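Local coordinates for mannitol dehydrogenase (Pseudomonas fluorescens, PDB 1LJ8), which binds NAD and probably catalyses the NAD-dependent oxidation of mannitol to fructose, at residues A43-A48 with E278-Q283; G135-D140 with T164-I169; E292-G297 with P341-V346; T307-L312 with V407-L412. All blocks are in the same frame, centred on the assembly; numbering follows the deposited sequence.

In the fold
Contact 2 and segment 43-48 of contact 1 belong to the NAD-binding Rossmann part of the chain, and 135-140 and 164-169 fall, in sequence, between the two segments of contact 1. Contacts 3 and 4 lie in the helical C-terminal part and share helix 289-313, with segments that alternate along the chain; their centres are about 24 Å apart. Contacts 1 and 4 sit on opposite sides of the chain's centre, about 37 Å between centres. Contact 2 comes nearest the cofactor, with G135 about 4 Å from the bound NAD. The side chains of Y45 in contact 1, Y308 in contact 4 and M294 in contact 3 approach it only to about 11, 12 and 13 Å.

Contact 1: A43-A48 with E278-Q283; sequences AYYTDA and EKVGVQ
Two valines of the turn 278-283 project against helix 43-48, and the Y45 ring lies with one face under V282 and its edge against the V280 carbonyl. V280 is the first bump: its CG1 lies 3.7 Å from A48 O and 4.0 Å from A48 CB, while its other branch, CG2, comes 3.6 Å from Y45 O. The forked side chain therefore meets the helix at two points one turn apart, 45 and 48. V282 is the second bump. Its CG2 sits over one face of the Y45 ring, 3.8 Å from the centroid and 18° off the normal, a CH-pi contact. The neighbouring Y44 CD2 lies on the opposite face, and V280 O is 3.5 Å from Y45 CD2. Y45 leaves the helix toward 278-283, and chi1 of -77° puts CG anti to the carbonyl carbon. Between the valines, G281 has a phi of 102°, at which a CB would jam against V280 O. An alanine in place of Y45 would take away the face under V282 CG2 and would probably loosen the packing of the loop on the helix. Around the contact, H41 meets the Y45 ring edge-to-face and W277 touches both Y45 and V282. Helix 42-50 packs through A43 and D47 on strand 96-107, while the turn runs on into strand 283-284, beside strand 263-266.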
loop_
_atom_site.group_PDB
_atom_site.type_symbol
_atom_site.label_atom_id
_atom_site.label_comp_id
_atom_site.label_asym_id
_atom_site.label_seq_id
_atom_site.Cartn_x
_atom_site.Cartn_y
_atom_site.Cartn_z
ATOM N N ALA A 43 2.686 -4.294 -12.738
ATOM C CA ALA A 43 2.590 -4.087 -14.195
ATOM C C ALA A 43 4.011 -3.903 -14.789
ATOM O O ALA A 43 4.285 -4.295 -15.936
ATOM C CB ALA A 43 1.716 -2.849 -14.511
ATOM N N TYR A 44 4.889 -3.294 -13.997
ATOM C CA TYR A 44 6.283 -3.090 -14.412
ATOM C C TYR A 44 6.971 -4.465 -14.679
ATOM O O TYR A 44 7.557 -4.690 -15.740
ATOM C CB TYR A 44 7.010 -2.355 -13.287
ATOM C CG TYR A 44 8.522 -2.338 -13.403
ATOM C CD1 TYR A 44 9.164 -1.513 -14.329
ATOM C CD2 TYR A 44 9.292 -3.175 -12.603
ATOM C CE1 TYR A 44 10.577 -1.534 -14.450
ATOM C CE2 TYR A 44 10.698 -3.200 -12.715
ATOM C CZ TYR A 44 11.313 -2.371 -13.648
ATOM O OH TYR A 44 12.695 -2.380 -13.752
ATOM N N TYR A 45 6.916 -5.386 -13.712
ATOM C CA TYR A 45 7.569 -6.692 -13.923
ATOM C C TYR A 45 6.912 -7.488 -15.042
ATOM O O TYR A 45 7.575 -8.182 -15.790
ATOM C CB TYR A 45 7.531 -7.526 -12.647
ATOM C CG TYR A 45 8.541 -7.120 -11.587
ATOM C CD1 TYR A 45 8.129 -6.528 -10.392
ATOM C CD2 TYR A 45 9.903 -7.434 -11.744
ATOM C CE1 TYR A 45 9.031 -6.255 -9.366
ATOM C CE2 TYR A 45 10.808 -7.194 -10.725
ATOM C CZ TYR A 45 10.366 -6.598 -9.533
ATOM O OH TYR A 45 11.244 -6.356 -8.503
ATOM N N THR A 46 5.594 -7.400 -15.162
ATOM C CA THR A 46 4.921 -8.142 -16.205
ATOM C C THR A 46 5.312 -7.605 -17.594
ATOM O O THR A 46 5.530 -8.373 -18.523
ATOM C CB THR A 46 3.400 -8.091 -15.981
ATOM O OG1 THR A 46 3.123 -8.587 -14.656
ATOM C CG2 THR A 46 2.707 -8.960 -17.027
ATOM N N ASP A 47 5.463 -6.294 -17.706
ATOM C CA ASP A 47 5.855 -5.655 -18.963
ATOM C C ASP A 47 7.310 -6.081 -19.243
ATOM O O ASP A 47 7.654 -6.403 -20.402
ATOM C CB ASP A 47 5.751 -4.110 -18.810
ATOM C CG ASP A 47 6.341 -3.346 -19.993
ATOM O OD1 ASP A 47 5.589 -3.117 -20.969
ATOM O OD2 ASP A 47 7.545 -2.960 -19.949
ATOM N N ALA A 48 8.143 -6.131 -18.203
ATOM C CA ALA A 48 9.558 -6.530 -18.399
ATOM C C ALA A 48 9.631 -7.968 -18.954
ATOM O O ALA A 48 10.467 -8.265 -19.826
ATOM C CB ALA A 48 10.348 -6.426 -17.065
ATOM N N GLU A 278 10.178 -14.872 -12.421
ATOM C CA GLU A 278 11.551 -15.027 -11.924
ATOM C C GLU A 278 12.562 -14.696 -13.016
ATOM O O GLU A 278 13.715 -14.400 -12.695
ATOM C CB GLU A 278 11.831 -16.454 -11.369
ATOM C CG GLU A 278 11.590 -17.604 -12.347
ATOM C CD GLU A 278 10.134 -18.138 -12.279
ATOM O OE1 GLU A 278 9.211 -17.426 -12.741
ATOM O OE2 GLU A 278 9.929 -19.272 -11.723
ATOM N N LYS A 279 12.152 -14.762 -14.283
ATOM C CA LYS A 279 13.066 -14.455 -15.378
ATOM C C LYS A 279 13.381 -12.958 -15.416
ATOM O O LYS A 279 14.343 -12.534 -16.093
ATOM C CB LYS A 279 12.468 -14.902 -16.720
ATOM C CG LYS A 279 12.439 -16.443 -16.885
ATOM C CD LYS A 279 11.782 -16.940 -18.159
ATOM C CE LYS A 279 11.740 -18.502 -18.162
ATOM N NZ LYS A 279 10.988 -19.052 -19.310
ATOM N N VAL A 280 12.593 -12.142 -14.703
ATOM C CA VAL A 280 12.879 -10.705 -14.671
ATOM C C VAL A 280 13.101 -10.151 -13.279
ATOM O O VAL A 280 12.781 -8.983 -13.001
ATOM C CB VAL A 280 11.804 -9.863 -15.397
ATOM C CG1 VAL A 280 11.918 -10.134 -16.937
ATOM C CG2 VAL A 280 10.386 -10.219 -14.856
ATOM N N GLY A 281 13.609 -11.010 -12.384
ATOM C CA GLY A 281 13.975 -10.537 -11.070
ATOM C C GLY A 281 13.096 -10.761 -9.842
ATOM O O GLY A 281 13.496 -10.409 -8.735
ATOM N N VAL A 282 11.889 -11.285 -10.034
ATOM C CA VAL A 282 11.022 -11.536 -8.886
ATOM C C VAL A 282 11.631 -12.747 -8.187
ATOM O O VAL A 282 12.090 -13.682 -8.855
ATOM C CB VAL A 282 9.591 -11.848 -9.358
ATOM C CG1 VAL A 282 8.660 -12.121 -8.169
ATOM C CG2 VAL A 282 9.077 -10.641 -10.169
ATOM N N GLN A 283 11.618 -12.726 -6.862
ATOM C CA GLN A 283 12.211 -13.789 -6.061
ATOM C C GLN A 283 11.135 -14.646 -5.416
ATOM O O GLN A 283 10.132 -14.125 -4.987
ATOM C CB GLN A 283 13.079 -13.154 -4.980
ATOM C CG GLN A 283 14.155 -12.249 -5.588
ATOM C CD GLN A 283 14.792 -11.367 -4.550
ATOM O OE1 GLN A 283 14.461 -10.200 -4.430
ATOM N NE2 GLN A 283 15.695 -11.933 -3.765
#

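Contact 2: G135-D140 with T164-I169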
loop_
_atom_site.group_PDB
_atom_site.type_symbol
_atom_site.label_atom_id
_atom_site.label_comp_id
_atom_site.label_asym_id
_atom_site.label_seq_id
_atom_site.Cartn_x
_atom_site.Cartn_y
_atom_site.Cartn_z
ATOM N N GLY A 135 -8.384 -2.202 3.421
ATOM C CA GLY A 135 -9.422 -2.824 2.580
ATOM C C GLY A 135 -9.829 -4.258 2.909
ATOM O O GLY A 135 -10.793 -4.774 2.347
ATOM N N TYR A 136 -9.146 -4.905 3.853
ATOM C CA TYR A 136 -9.424 -6.314 4.130
ATOM C C TYR A 136 -10.438 -6.601 5.237
ATOM O O TYR A 136 -10.834 -7.757 5.448
ATOM C CB TYR A 136 -8.107 -7.049 4.411
ATOM C CG TYR A 136 -7.154 -7.005 3.214
ATOM C CD1 TYR A 136 -6.442 -5.841 2.892
ATOM C CD2 TYR A 136 -7.050 -8.109 2.371
ATOM C CE1 TYR A 136 -5.643 -5.790 1.743
ATOM C CE2 TYR A 136 -6.254 -8.085 1.187
ATOM C CZ TYR A 136 -5.557 -6.915 0.892
ATOM O OH TYR A 136 -4.792 -6.880 -0.252
ATOM N N CYS A 137 -10.810 -5.549 5.946
ATOM C CA CYS A 137 -11.833 -5.636 6.964
ATOM C C CYS A 137 -11.602 -6.641 8.076
ATOM O O CYS A 137 -12.557 -7.328 8.480
ATOM C CB CYS A 137 -13.182 -5.937 6.290
ATOM S SG CYS A 137 -13.597 -4.698 4.999
ATOM N N ILE A 138 -10.358 -6.790 8.535
ATOM C CA ILE A 138 -10.110 -7.677 9.683
ATOM C C ILE A 138 -9.724 -6.727 10.814
ATOM O O ILE A 138 -8.876 -5.840 10.618
ATOM C CB ILE A 138 -8.911 -8.650 9.477
ATOM C CG1 ILE A 138 -9.248 -9.683 8.401
ATOM C CG2 ILE A 138 -8.543 -9.333 10.860
ATOM C CD1 ILE A 138 -10.261 -10.669 8.820
ATOM N N ASP A 139 -10.346 -6.886 11.981
ATOM C CA ASP A 139 -10.039 -6.054 13.163
ATOM C C ASP A 139 -8.777 -6.687 13.791
ATOM O O ASP A 139 -8.838 -7.814 14.301
ATOM C CB ASP A 139 -11.223 -6.124 14.138
ATOM C CG ASP A 139 -11.028 -5.295 15.416
ATOM O OD1 ASP A 139 -9.882 -4.975 15.813
ATOM O OD2 ASP A 139 -12.068 -4.980 16.045
ATOM N N ASP A 140 -7.633 -5.997 13.729
ATOM C CA ASP A 140 -6.387 -6.550 14.282
ATOM C C ASP A 140 -6.364 -6.789 15.788
ATOM O O ASP A 140 -5.590 -7.614 16.259
ATOM C CB ASP A 140 -5.206 -5.668 13.877
ATOM C CG ASP A 140 -5.043 -5.615 12.389
ATOM O OD1 ASP A 140 -4.899 -6.708 11.812
ATOM O OD2 ASP A 140 -5.091 -4.515 11.796
ATOM N N THR A 164 -18.094 -4.757 -3.029
ATOM C CA THR A 164 -16.748 -4.922 -2.453
ATOM C C THR A 164 -15.931 -5.999 -3.107
ATOM O O THR A 164 -16.434 -6.860 -3.814
ATOM C CB THR A 164 -16.774 -5.276 -0.946
ATOM O OG1 THR A 164 -17.166 -6.658 -0.772
ATOM C CG2 THR A 164 -17.765 -4.364 -0.215
ATOM N N VAL A 165 -14.634 -5.978 -2.801
ATOM C CA VAL A 165 -13.781 -6.985 -3.362
ATOM C C VAL A 165 -14.266 -8.402 -2.980
ATOM O O VAL A 165 -14.197 -9.346 -3.786
ATOM C CB VAL A 165 -12.297 -6.698 -2.904
ATOM C CG1 VAL A 165 -12.223 -6.685 -1.388
ATOM C CG2 VAL A 165 -11.372 -7.730 -3.447
ATOM N N PHE A 166 -14.732 -8.573 -1.748
ATOM C CA PHE A 166 -15.182 -9.906 -1.344
ATOM C C PHE A 166 -16.401 -10.358 -2.118
ATOM O O PHE A 166 -16.466 -11.512 -2.517
ATOM C CB PHE A 166 -15.492 -9.922 0.147
ATOM C CG PHE A 166 -14.336 -9.470 0.985
ATOM C CD1 PHE A 166 -14.348 -8.223 1.574
ATOM C CD2 PHE A 166 -13.206 -10.274 1.099
ATOM C CE1 PHE A 166 -13.221 -7.756 2.284
ATOM C CE2 PHE A 166 -12.076 -9.831 1.796
ATOM C CZ PHE A 166 -12.086 -8.561 2.388
ATOM N N GLY A 167 -17.360 -9.456 -2.307
ATOM C CA GLY A 167 -18.577 -9.797 -3.048
ATOM C C GLY A 167 -18.251 -10.131 -4.484
ATOM O O GLY A 167 -18.782 -11.102 -5.038
ATOM N N PHE A 168 -17.374 -9.348 -5.109
ATOM C CA PHE A 168 -17.004 -9.643 -6.491
ATOM C C PHE A 168 -16.247 -10.941 -6.628
ATOM O O PHE A 168 -16.501 -11.731 -7.554
ATOM C CB PHE A 168 -16.201 -8.482 -7.117
ATOM C CG PHE A 168 -17.082 -7.430 -7.702
ATOM C CD1 PHE A 168 -17.256 -6.202 -7.059
ATOM C CD2 PHE A 168 -17.820 -7.707 -8.875
ATOM C CE1 PHE A 168 -18.156 -5.248 -7.566
ATOM C CE2 PHE A 168 -18.729 -6.737 -9.379
ATOM C CZ PHE A 168 -18.876 -5.525 -8.706
ATOM N N ILE A 169 -15.258 -11.166 -5.750
ATOM C CA ILE A 169 -14.536 -12.433 -5.862
ATOM C C ILE A 169 -15.468 -13.637 -5.630
ATOM O O ILE A 169 -15.384 -14.613 -6.361
ATOM C CB ILE A 169 -13.350 -12.483 -4.863
ATOM C CG1 ILE A 169 -12.245 -11.581 -5.438
ATOM C CG2 ILE A 169 -12.842 -13.928 -4.660
ATOM C CD1 ILE A 169 -11.121 -11.280 -4.428
#
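A wall of the NAD pocket is backed here by the start of a helix: G135 lies about 4 Å from the bound cofactor, and the loop that carries it meets the F166 ring at its rim. One element is a Cys sulfur-aromatic contact. C137 SG stands at the edge of the F166 ring, 5.5 Å from its centroid and 77° off the ring normal, with CE1 of F166 the nearest ring atom at 4.1 Å. Backbone carbonyls approach the same end of the ring obliquely: Y136 O is 3.4 Å from F166 CZ, and G135 O is 3.8 Å from F166 CE1. Y136 CA lies in the ring plane at its edge, whereas V165 CG1, from the ring's own helix, lies above one face, toward the rim. C137 has positive backbone angles (phi 57°), a left-handed bend that belongs to the turn of the loop beside the ring. T164 is the N-cap of the helix; its OG1 accepts an almost straight bond (169°) from G167 N at 3.2 Å, and D155 OD2 also bonds that hydroxyl. While the backbone and C137 meet F166, the side chain of Y136 leaves away from that helix, and its OH bonds S188 OG and D190 OD2, probably helping to position D190, an NAD-binding residue. Beyond the pair, F145 meets F166 edge-to-face, C137 bonds M146 through the backbone, and helices 195-210 and 150-157 supply A202 and I152 against the F166 side chain.

Contact 3: E292-G297 with P341-V346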
loop_
_atom_site.group_PDB
_atom_site.type_symbol
_atom_site.label_atom_id
_atom_site.label_comp_id
_atom_site.label_asym_id
_atom_site.label_seq_id
_atom_site.Cartn_x
_atom_site.Cartn_y
_atom_site.Cartn_z
ATOM N N GLU A 292 8.506 -9.791 4.880
ATOM C CA GLU A 292 7.426 -8.784 4.850
ATOM C C GLU A 292 7.298 -8.157 6.250
ATOM O O GLU A 292 7.054 -6.955 6.378
ATOM C CB GLU A 292 6.090 -9.412 4.401
ATOM C CG GLU A 292 4.915 -8.374 4.269
ATOM C CD GLU A 292 5.155 -7.206 3.259
ATOM O OE1 GLU A 292 4.195 -6.415 3.018
ATOM O OE2 GLU A 292 6.263 -7.056 2.690
ATOM N N GLU A 293 7.462 -8.950 7.314
ATOM C CA GLU A 293 7.380 -8.380 8.681
ATOM C C GLU A 293 8.461 -7.315 8.849
ATOM O O GLU A 293 8.223 -6.240 9.439
ATOM C CB GLU A 293 7.579 -9.480 9.753
ATOM C CG GLU A 293 6.354 -10.357 9.921
ATOM C CD GLU A 293 6.639 -11.671 10.651
ATOM O OE1 GLU A 293 7.755 -11.814 11.208
ATOM O OE2 GLU A 293 5.732 -12.549 10.651
HETATM N N MSE A 294 9.650 -7.646 8.359
HETATM C CA MSE A 294 10.804 -6.755 8.398
HETATM C C MSE A 294 10.574 -5.430 7.661
HETATM O O MSE A 294 10.855 -4.324 8.172
HETATM C CB MSE A 294 12.018 -7.429 7.742
HETATM C CG MSE A 294 13.212 -6.520 7.631
HETATM SE SE MSE A 294 14.539 -7.268 6.330
HETATM C CE MSE A 294 13.647 -6.820 4.666
ATOM N N LYS A 295 10.074 -5.532 6.441
ATOM C CA LYS A 295 9.851 -4.316 5.665
ATOM C C LYS A 295 8.745 -3.466 6.267
ATOM O O LYS A 295 8.852 -2.232 6.358
ATOM C CB LYS A 295 9.490 -4.704 4.235
ATOM C CG LYS A 295 9.224 -3.462 3.379
ATOM C CD LYS A 295 7.874 -3.493 2.811
ATOM C CE LYS A 295 7.641 -2.289 1.881
ATOM N NZ LYS A 295 6.225 -1.799 2.065
ATOM N N ILE A 296 7.656 -4.110 6.671
ATOM C CA ILE A 296 6.545 -3.355 7.263
ATOM C C ILE A 296 7.005 -2.678 8.580
ATOM O O ILE A 296 6.721 -1.493 8.834
ATOM C CB ILE A 296 5.342 -4.277 7.578
ATOM C CG1 ILE A 296 4.721 -4.832 6.264
ATOM C CG2 ILE A 296 4.292 -3.481 8.382
ATOM C CD1 ILE A 296 4.042 -3.768 5.436
ATOM N N GLY A 297 7.732 -3.418 9.415
ATOM C CA GLY A 297 8.155 -2.855 10.701
ATOM C C GLY A 297 9.139 -1.708 10.609
ATOM O O GLY A 297 9.046 -0.694 11.321
ATOM N N PRO A 341 14.878 -5.453 17.694
ATOM C CA PRO A 341 14.864 -6.603 18.627
ATOM C C PRO A 341 13.638 -7.498 18.487
ATOM O O PRO A 341 13.606 -8.615 19.034
ATOM C CB PRO A 341 14.865 -5.948 20.019
ATOM C CG PRO A 341 15.481 -4.581 19.811
ATOM C CD PRO A 341 14.870 -4.169 18.433
ATOM N N ASN A 342 12.604 -7.010 17.810
ATOM C CA ASN A 342 11.363 -7.781 17.698
ATOM C C ASN A 342 11.300 -8.657 16.441
ATOM O O ASN A 342 10.373 -9.481 16.291
ATOM C CB ASN A 342 10.132 -6.841 17.611
ATOM C CG ASN A 342 10.112 -5.752 18.679
ATOM O OD1 ASN A 342 10.812 -5.839 19.682
ATOM N ND2 ASN A 342 9.291 -4.715 18.455
ATOM N N LEU A 343 12.243 -8.464 15.538
ATOM C CA LEU A 343 12.205 -9.145 14.239
ATOM C C LEU A 343 12.648 -10.587 14.204
ATOM O O LEU A 343 13.643 -10.956 14.831
ATOM C CB LEU A 343 13.042 -8.343 13.215
ATOM C CG LEU A 343 12.556 -6.897 13.020
ATOM C CD1 LEU A 343 13.483 -6.128 12.037
ATOM C CD2 LEU A 343 11.101 -6.949 12.449
ATOM N N ALA A 344 11.881 -11.384 13.463
ATOM C CA ALA A 344 12.186 -12.790 13.238
ATOM C C ALA A 344 13.397 -12.798 12.324
ATOM O O ALA A 344 13.700 -11.817 11.629
ATOM C CB ALA A 344 10.998 -13.495 12.580
ATOM N N PRO A 345 14.127 -13.912 12.311
ATOM C CA PRO A 345 15.314 -14.033 11.472
ATOM C C PRO A 345 14.966 -13.848 9.995
ATOM O O PRO A 345 13.895 -14.275 9.542
ATOM C CB PRO A 345 15.792 -15.475 11.752
ATOM C CG PRO A 345 15.342 -15.716 13.183
ATOM C CD PRO A 345 13.942 -15.094 13.187
ATOM N N VAL A 346 15.871 -13.210 9.268
ATOM C CA VAL A 346 15.691 -12.987 7.833
ATOM C C VAL A 346 16.903 -13.507 7.066
ATOM O O VAL A 346 17.839 -12.773 6.783
ATOM C CB VAL A 346 15.449 -11.509 7.500
ATOM C CG1 VAL A 346 13.959 -11.147 7.853
ATOM C CG2 VAL A 346 16.410 -10.599 8.316
HETATM O O HOH W 1 9.570 -10.184 12.221
#
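The carboxylate of E293 is the flat group that meets the other segment, and its two oxygens have separate partners. OE1 accepts a short bond, 2.6 Å, from a water, and the same water accepts from A344 N at 2.9 Å, so a single molecule bridges helix and loop. The water stands slightly to one side of the carboxylate plane. A344 CB, 3.9 Å from E293 OE1, stands slightly to the other, so neither is stacked over the group. OE2 is bonded to H194 NE2, which would help fix the rotation of the carboxylate from its far end. The chain beyond CG is extended (chi2 163°), which carries the group out to the loop. Bonds to a water and to a histidine would probably favour the charged form. The rest of the contact is apolar, around the buried M294. L343, with CG anti to its carbonyl carbon, lays CD2 on the helix backbone, 4.1 Å from M294 CA, while its CD1 lies 4.4 Å from M294 CG. V346 CG1 touches M294 CB at 4.2 Å. The selenomethionine at M294 leaves the helix with CG anti to the backbone N (chi1 175°) and bends at chi3, so that its tip turns to other neighbours. The contact lies in the helical C-terminal domain and places the loop between helices 325-339 and 351-362 on helix 289-313. L351 and Y354 of helix 351-362 and M228 of strand 227-230 pack on M294, and P290 touches A344 and V346.

Contact 4: T307-L312 with V407-L412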
loop_
_atom_site.group_PDB
_atom_site.type_symbol
_atom_site.label_atom_id
_atom_site.label_comp_id
_atom_site.label_asym_id
_atom_site.label_seq_id
_atom_site.Cartn_x
_atom_site.Cartn_y
_atom_site.Cartn_z
ATOM N N THR A 307 6.305 10.917 9.235
ATOM C CA THR A 307 5.302 11.690 8.506
ATOM C C THR A 307 4.386 12.655 9.230
ATOM O O THR A 307 4.113 13.762 8.712
ATOM C CB THR A 307 4.505 10.719 7.608
ATOM O OG1 THR A 307 4.047 11.450 6.453
ATOM C CG2 THR A 307 3.271 10.125 8.335
ATOM N N TYR A 308 3.925 12.314 10.421
ATOM C CA TYR A 308 3.035 13.233 11.123
ATOM C C TYR A 308 3.867 14.340 11.764
ATOM O O TYR A 308 3.488 15.507 11.698
ATOM C CB TYR A 308 2.160 12.490 12.143
ATOM C CG TYR A 308 1.286 11.465 11.432
ATOM C CD1 TYR A 308 1.472 10.107 11.650
ATOM C CD2 TYR A 308 0.322 11.867 10.459
ATOM C CE1 TYR A 308 0.719 9.131 10.915
ATOM C CE2 TYR A 308 -0.425 10.896 9.712
ATOM C CZ TYR A 308 -0.209 9.543 9.959
ATOM O OH TYR A 308 -0.900 8.581 9.229
ATOM N N LEU A 309 4.974 13.968 12.405
ATOM C CA LEU A 309 5.873 14.980 12.942
ATOM C C LEU A 309 6.354 15.900 11.823
ATOM O O LEU A 309 6.449 17.117 12.019
ATOM C CB LEU A 309 7.113 14.321 13.567
ATOM C CG LEU A 309 6.781 13.565 14.851
ATOM C CD1 LEU A 309 8.017 12.698 15.221
ATOM C CD2 LEU A 309 6.467 14.560 15.982
ATOM N N GLY A 310 6.653 15.331 10.651
ATOM C CA GLY A 310 7.147 16.132 9.530
ATOM C C GLY A 310 6.095 17.098 9.019
ATOM O O GLY A 310 6.396 18.259 8.734
ATOM N N PHE A 311 4.859 16.628 8.929
ATOM C CA PHE A 311 3.783 17.500 8.438
ATOM C C PHE A 311 3.570 18.652 9.438
ATOM O O PHE A 311 3.371 19.808 9.053
ATOM C CB PHE A 311 2.482 16.712 8.297
ATOM C CG PHE A 311 1.672 17.114 7.093
ATOM C CD1 PHE A 311 1.990 16.598 5.838
ATOM C CD2 PHE A 311 0.614 18.011 7.218
ATOM C CE1 PHE A 311 1.246 16.987 4.689
ATOM C CE2 PHE A 311 -0.154 18.411 6.079
ATOM C CZ PHE A 311 0.172 17.894 4.819
ATOM N N LEU A 312 3.590 18.325 10.723
ATOM C CA LEU A 312 3.432 19.348 11.772
ATOM C C LEU A 312 4.544 20.382 11.700
ATOM O O LEU A 312 4.283 21.581 11.843
ATOM C CB LEU A 312 3.466 18.682 13.163
ATOM C CG LEU A 312 2.161 17.977 13.520
ATOM C CD1 LEU A 312 2.452 17.103 14.752
ATOM C CD2 LEU A 312 0.987 18.971 13.818
ATOM N N VAL A 407 2.120 8.272 17.776
ATOM C CA VAL A 407 0.678 8.348 18.015
ATOM C C VAL A 407 0.273 9.775 18.462
ATOM O O VAL A 407 -0.789 10.280 18.070
ATOM C CB VAL A 407 0.229 7.284 19.087
ATOM C CG1 VAL A 407 -1.330 7.303 19.279
ATOM C CG2 VAL A 407 0.647 5.891 18.624
ATOM N N ALA A 408 1.091 10.389 19.326
ATOM C CA ALA A 408 0.835 11.740 19.784
ATOM C C ALA A 408 0.907 12.708 18.565
ATOM O O ALA A 408 0.097 13.672 18.443
ATOM C CB ALA A 408 1.909 12.133 20.851
ATOM N N ALA A 409 1.886 12.469 17.692
ATOM C CA ALA A 409 2.067 13.338 16.499
ATOM C C ALA A 409 0.810 13.240 15.632
ATOM O O ALA A 409 0.306 14.246 15.117
ATOM C CB ALA A 409 3.311 12.891 15.681
ATOM N N TRP A 410 0.324 12.016 15.436
ATOM C CA TRP A 410 -0.907 11.838 14.638
ATOM C C TRP A 410 -2.072 12.589 15.302
ATOM O O TRP A 410 -2.865 13.261 14.611
ATOM C CB TRP A 410 -1.284 10.339 14.535
ATOM C CG TRP A 410 -2.468 10.077 13.645
ATOM C CD1 TRP A 410 -2.585 10.448 12.322
ATOM C CD2 TRP A 410 -3.665 9.333 13.960
ATOM N NE1 TRP A 410 -3.774 9.960 11.800
ATOM C CE2 TRP A 410 -4.452 9.281 12.774
ATOM C CE3 TRP A 410 -4.139 8.705 15.110
ATOM C CZ2 TRP A 410 -5.697 8.624 12.716
ATOM C CZ3 TRP A 410 -5.390 8.042 15.061
ATOM C CH2 TRP A 410 -6.150 8.015 13.859
ATOM N N ALA A 411 -2.174 12.486 16.637
ATOM C CA ALA A 411 -3.266 13.142 17.345
ATOM C C ALA A 411 -3.260 14.650 17.116
ATOM O O ALA A 411 -4.320 15.261 16.833
ATOM C CB ALA A 411 -3.211 12.838 18.891
ATOM N N LEU A 412 -2.084 15.245 17.216
ATOM C CA LEU A 412 -1.986 16.706 17.048
ATOM C C LEU A 412 -2.193 17.057 15.579
ATOM O O LEU A 412 -2.871 18.023 15.261
ATOM C CB LEU A 412 -0.630 17.225 17.534
ATOM C CG LEU A 412 -0.476 18.775 17.517
ATOM C CD1 LEU A 412 -1.572 19.446 18.344
ATOM C CD2 LEU A 412 0.851 19.177 18.061
#
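Y308 OH is held by one hydrogen bond, given to the carbonyl O of C375, outside both helices; W410 NE1, 4.1 Å from Y308 OH, is a neighbour and not a bonded partner. That grip at the tip and two covered faces hold the ring. T307 CG2 sits over the centre of one face. On the other, W410 presents its five-membered-ring edge, CD1 lying 3.4 Å from Y308 CE2, in an edge-to-face pair with planes at 58° and centroids 4.5 Å apart. W410 CB adds a CH-pi contact, 20° off the normal of the Y308 ring. An alanine in place of Y308 would remove the bond to C375 O and the face W410 meets, and would probably leave the two helices less firmly packed. These side chains join two helices of the all-helical C-terminal domain, 307-312 and 407-412, whose axes approach to 8.3 Å and cross at 43°. The small A409 is consistent with this close approach: its CB fits between Y308 CB, at 3.7 Å, and L309 CD2, at 3.6 Å. One turn on, L312 spreads its branches: CD1 reaches A409 O at 3.6 Å, and CD2 meets L412 CG at 4.0 Å, the two leucines crossing obliquely. L309 also packs on helix 325-339, through F327 and Y330, and helix 463-488 sends V481 against L312.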